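Long-range contact in phosphoribulokinase 1 (Rhodobacter sphaeroides, PDB 1A7J), which catalyses the ATP-dependent phosphorylation of D-ribulose 5-phosphate to D-ribulose 1,5-bisphosphate in the Calvin cycle: residues G41-R49 / A111-R119. Numbering follows the deposited sequence.
Sequences GDAFHRFNR and APGNFTDWR
R49 N donates the single backbone hydrogen bond between the two loops to G113 O (3.2 Å, N-H...O 159°), joining the start of helix 49-62 to the type II turn A111-N114; N48 and N114 CA, and likewise R49 and G113 CA, are 5.1 Å apart. The same carbonyl lies against N48 CB, and G113 CA sits over one face of the R49 guanidinium, whose chain bends at chi3. Past the turn, 111-119 continues to F115, which points its ring into the curve of 42-48. CG stands anti to the carbonyl carbon (chi1 -65°), sending CE2 to 3.4 Å from N48 N and bringing the ring near F47 O. H45 CB meets the ring edge in its plane, while R46 O also approaches the edge. R96 makes a cation-pi contact with F115, and Y98 meets its ring as well. Farther along, W118 directs its six-membered ring edge at the face of F44 in an offset edge-to-face pair, centroids 5.2 Å apart and planes at 67°; CH2 reaches F44 CE2 at 3.6 Å. R94 adds a cation-pi contact to W118. Replacing F115 by alanine removes the ring, which is likely to open a gap along the H45-N48 backbone and cost R96 its cation-pi partner. The join between the loop carrying catalytic D42 and the 111-119 loop in this P-loop kinase fold thus combines one backbone bond and close packing at the turn with two aromatic insertions, F115 against backbone carbonyls and an N-H, W118 against F44.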
# COMPACT_ATOMS: atom_id res chain seq x y z
N GLY A 41 5.05 5.42 -2.04
CA GLY A 41 5.57 4.31 -2.81
C GLY A 41 5.86 4.66 -4.25
O GLY A 41 6.65 3.98 -4.89
N ASP A 42 5.26 5.73 -4.76
CA ASP A 42 5.50 6.14 -6.14
C ASP A 42 6.94 6.58 -6.30
O ASP A 42 7.55 6.36 -7.35
CB ASP A 42 4.59 7.30 -6.52
CG ASP A 42 3.12 6.95 -6.42
OD1 ASP A 42 2.62 6.23 -7.32
OD2 ASP A 42 2.46 7.40 -5.45
N ALA A 43 7.51 7.13 -5.24
CA ALA A 43 8.84 7.65 -5.28
C ALA A 43 9.92 6.65 -5.68
O ALA A 43 11.08 7.03 -5.84
CB ALA A 43 9.17 8.23 -3.96
N PHE A 44 9.58 5.37 -5.74
CA PHE A 44 10.59 4.35 -6.09
C PHE A 44 10.24 3.54 -7.31
O PHE A 44 10.65 2.38 -7.42
CB PHE A 44 10.85 3.42 -4.92
CG PHE A 44 11.54 4.07 -3.78
CD1 PHE A 44 10.85 4.91 -2.92
CD2 PHE A 44 12.89 3.84 -3.55
CE1 PHE A 44 11.48 5.51 -1.86
CE2 PHE A 44 13.52 4.44 -2.49
CZ PHE A 44 12.81 5.28 -1.64
N HIS A 45 9.49 4.14 -8.23
CA HIS A 45 9.38 3.61 -9.58
C HIS A 45 10.68 3.88 -10.29
O HIS A 45 11.24 4.95 -10.16
CB HIS A 45 8.25 4.30 -10.33
CG HIS A 45 6.88 3.86 -9.91
ND1 HIS A 45 5.75 4.57 -10.24
CD2 HIS A 45 6.47 2.81 -9.18
CE1 HIS A 45 4.69 3.97 -9.73
NE2 HIS A 45 5.10 2.89 -9.08
N ARG A 46 11.16 2.91 -11.05
CA ARG A 46 12.39 3.07 -11.82
C ARG A 46 12.28 4.18 -12.87
O ARG A 46 13.24 4.94 -13.10
CB ARG A 46 12.78 1.75 -12.48
CG ARG A 46 14.25 1.63 -12.84
CD ARG A 46 14.82 0.26 -12.49
NE ARG A 46 15.85 0.31 -11.45
CZ ARG A 46 16.10 -0.68 -10.60
NH1 ARG A 46 15.32 -1.75 -10.57
NH2 ARG A 46 17.11 -0.58 -9.73
N PHE A 47 11.11 4.31 -13.49
CA PHE A 47 10.97 5.18 -14.66
C PHE A 47 9.96 6.27 -14.45
O PHE A 47 8.92 6.06 -13.83
CB PHE A 47 10.59 4.37 -15.90
CG PHE A 47 11.52 3.24 -16.21
CD1 PHE A 47 12.86 3.51 -16.51
CD2 PHE A 47 11.08 1.92 -16.21
CE1 PHE A 47 13.73 2.47 -16.81
CE2 PHE A 47 11.94 0.88 -16.51
CZ PHE A 47 13.27 1.16 -16.80
N ASN A 48 10.31 7.46 -14.93
CA ASN A 48 9.36 8.54 -15.16
C ASN A 48 8.45 8.13 -16.31
O ASN A 48 8.74 7.16 -17.03
CB ASN A 48 10.10 9.83 -15.54
CG ASN A 48 11.09 9.64 -16.68
OD1 ASN A 48 12.02 8.84 -16.59
ND2 ASN A 48 10.88 10.37 -17.77
N ARG A 49 7.39 8.90 -16.53
CA ARG A 49 6.35 8.53 -17.48
C ARG A 49 6.90 8.16 -18.87
O ARG A 49 6.71 7.04 -19.34
CB ARG A 49 5.30 9.65 -17.58
CG ARG A 49 3.87 9.19 -17.93
CD ARG A 49 2.88 10.36 -18.05
NE ARG A 49 2.09 10.56 -16.82
CZ ARG A 49 1.50 11.70 -16.47
NH1 ARG A 49 1.59 12.79 -17.23
NH2 ARG A 49 0.82 11.77 -15.33
N ALA A 111 7.26 19.43 -13.27
CA ALA A 111 6.72 18.55 -14.31
C ALA A 111 5.91 17.38 -13.75
O ALA A 111 6.47 16.48 -13.12
CB ALA A 111 7.83 18.05 -15.24
N PRO A 112 4.57 17.41 -13.91
CA PRO A 112 3.79 16.18 -14.09
C PRO A 112 4.56 15.17 -14.93
O PRO A 112 4.91 15.45 -16.08
CB PRO A 112 2.53 16.66 -14.81
CG PRO A 112 2.46 18.17 -14.55
CD PRO A 112 3.68 18.57 -13.74
N GLY A 113 4.92 14.06 -14.29
CA GLY A 113 5.52 12.94 -15.01
C GLY A 113 7.01 12.72 -14.77
O GLY A 113 7.63 11.91 -15.46
N ASN A 114 7.56 13.39 -13.76
CA ASN A 114 9.00 13.40 -13.53
C ASN A 114 9.22 13.22 -12.04
O ASN A 114 8.38 13.59 -11.22
CB ASN A 114 9.60 14.74 -13.99
CG ASN A 114 10.83 14.57 -14.88
OD1 ASN A 114 11.86 14.07 -14.44
ND2 ASN A 114 10.74 15.08 -16.10
N PHE A 115 10.34 12.62 -11.69
CA PHE A 115 10.69 12.48 -10.29
C PHE A 115 11.32 13.78 -9.78
O PHE A 115 12.28 14.29 -10.35
CB PHE A 115 11.65 11.30 -10.13
CG PHE A 115 11.06 9.96 -10.48
CD1 PHE A 115 9.90 9.51 -9.84
CD2 PHE A 115 11.69 9.12 -11.39
CE1 PHE A 115 9.40 8.23 -10.09
CE2 PHE A 115 11.20 7.84 -11.65
CZ PHE A 115 10.06 7.40 -11.00
N THR A 116 10.77 14.33 -8.69
CA THR A 116 11.48 15.38 -7.97
C THR A 116 12.82 14.80 -7.52
O THR A 116 13.15 13.65 -7.83
CB THR A 116 10.69 15.87 -6.73
OG1 THR A 116 11.23 17.10 -6.26
CG2 THR A 116 10.80 14.89 -5.62
N ASP A 117 13.60 15.60 -6.79
CA ASP A 117 14.93 15.18 -6.34
C ASP A 117 14.99 14.65 -4.90
O ASP A 117 14.27 15.16 -4.04
CB ASP A 117 15.92 16.34 -6.51
N TRP A 118 15.94 13.74 -4.64
CA TRP A 118 16.06 13.00 -3.36
C TRP A 118 16.35 13.92 -2.16
O TRP A 118 17.19 14.83 -2.23
CB TRP A 118 17.16 11.91 -3.43
CG TRP A 118 16.97 10.74 -4.44
CD1 TRP A 118 17.57 10.63 -5.67
CD2 TRP A 118 16.24 9.49 -4.24
NE1 TRP A 118 17.28 9.41 -6.24
CE2 TRP A 118 16.47 8.69 -5.40
CE3 TRP A 118 15.43 8.98 -3.22
CZ2 TRP A 118 15.91 7.42 -5.55
CZ3 TRP A 118 14.88 7.71 -3.38
CH2 TRP A 118 15.12 6.94 -4.54
N ARG A 119 15.72 13.62 -1.03
CA ARG A 119 15.91 14.39 0.19
C ARG A 119 16.64 13.54 1.20
O ARG A 119 16.44 12.33 1.25
CB ARG A 119 14.55 14.78 0.79
CG ARG A 119 13.50 15.38 -0.23
CD ARG A 119 12.08 15.09 0.27
NE ARG A 119 10.97 15.71 -0.49
CZ ARG A 119 9.68 15.35 -0.27
NH1 ARG A 119 9.43 14.11 0.19
NH2 ARG A 119 8.64 16.16 -0.57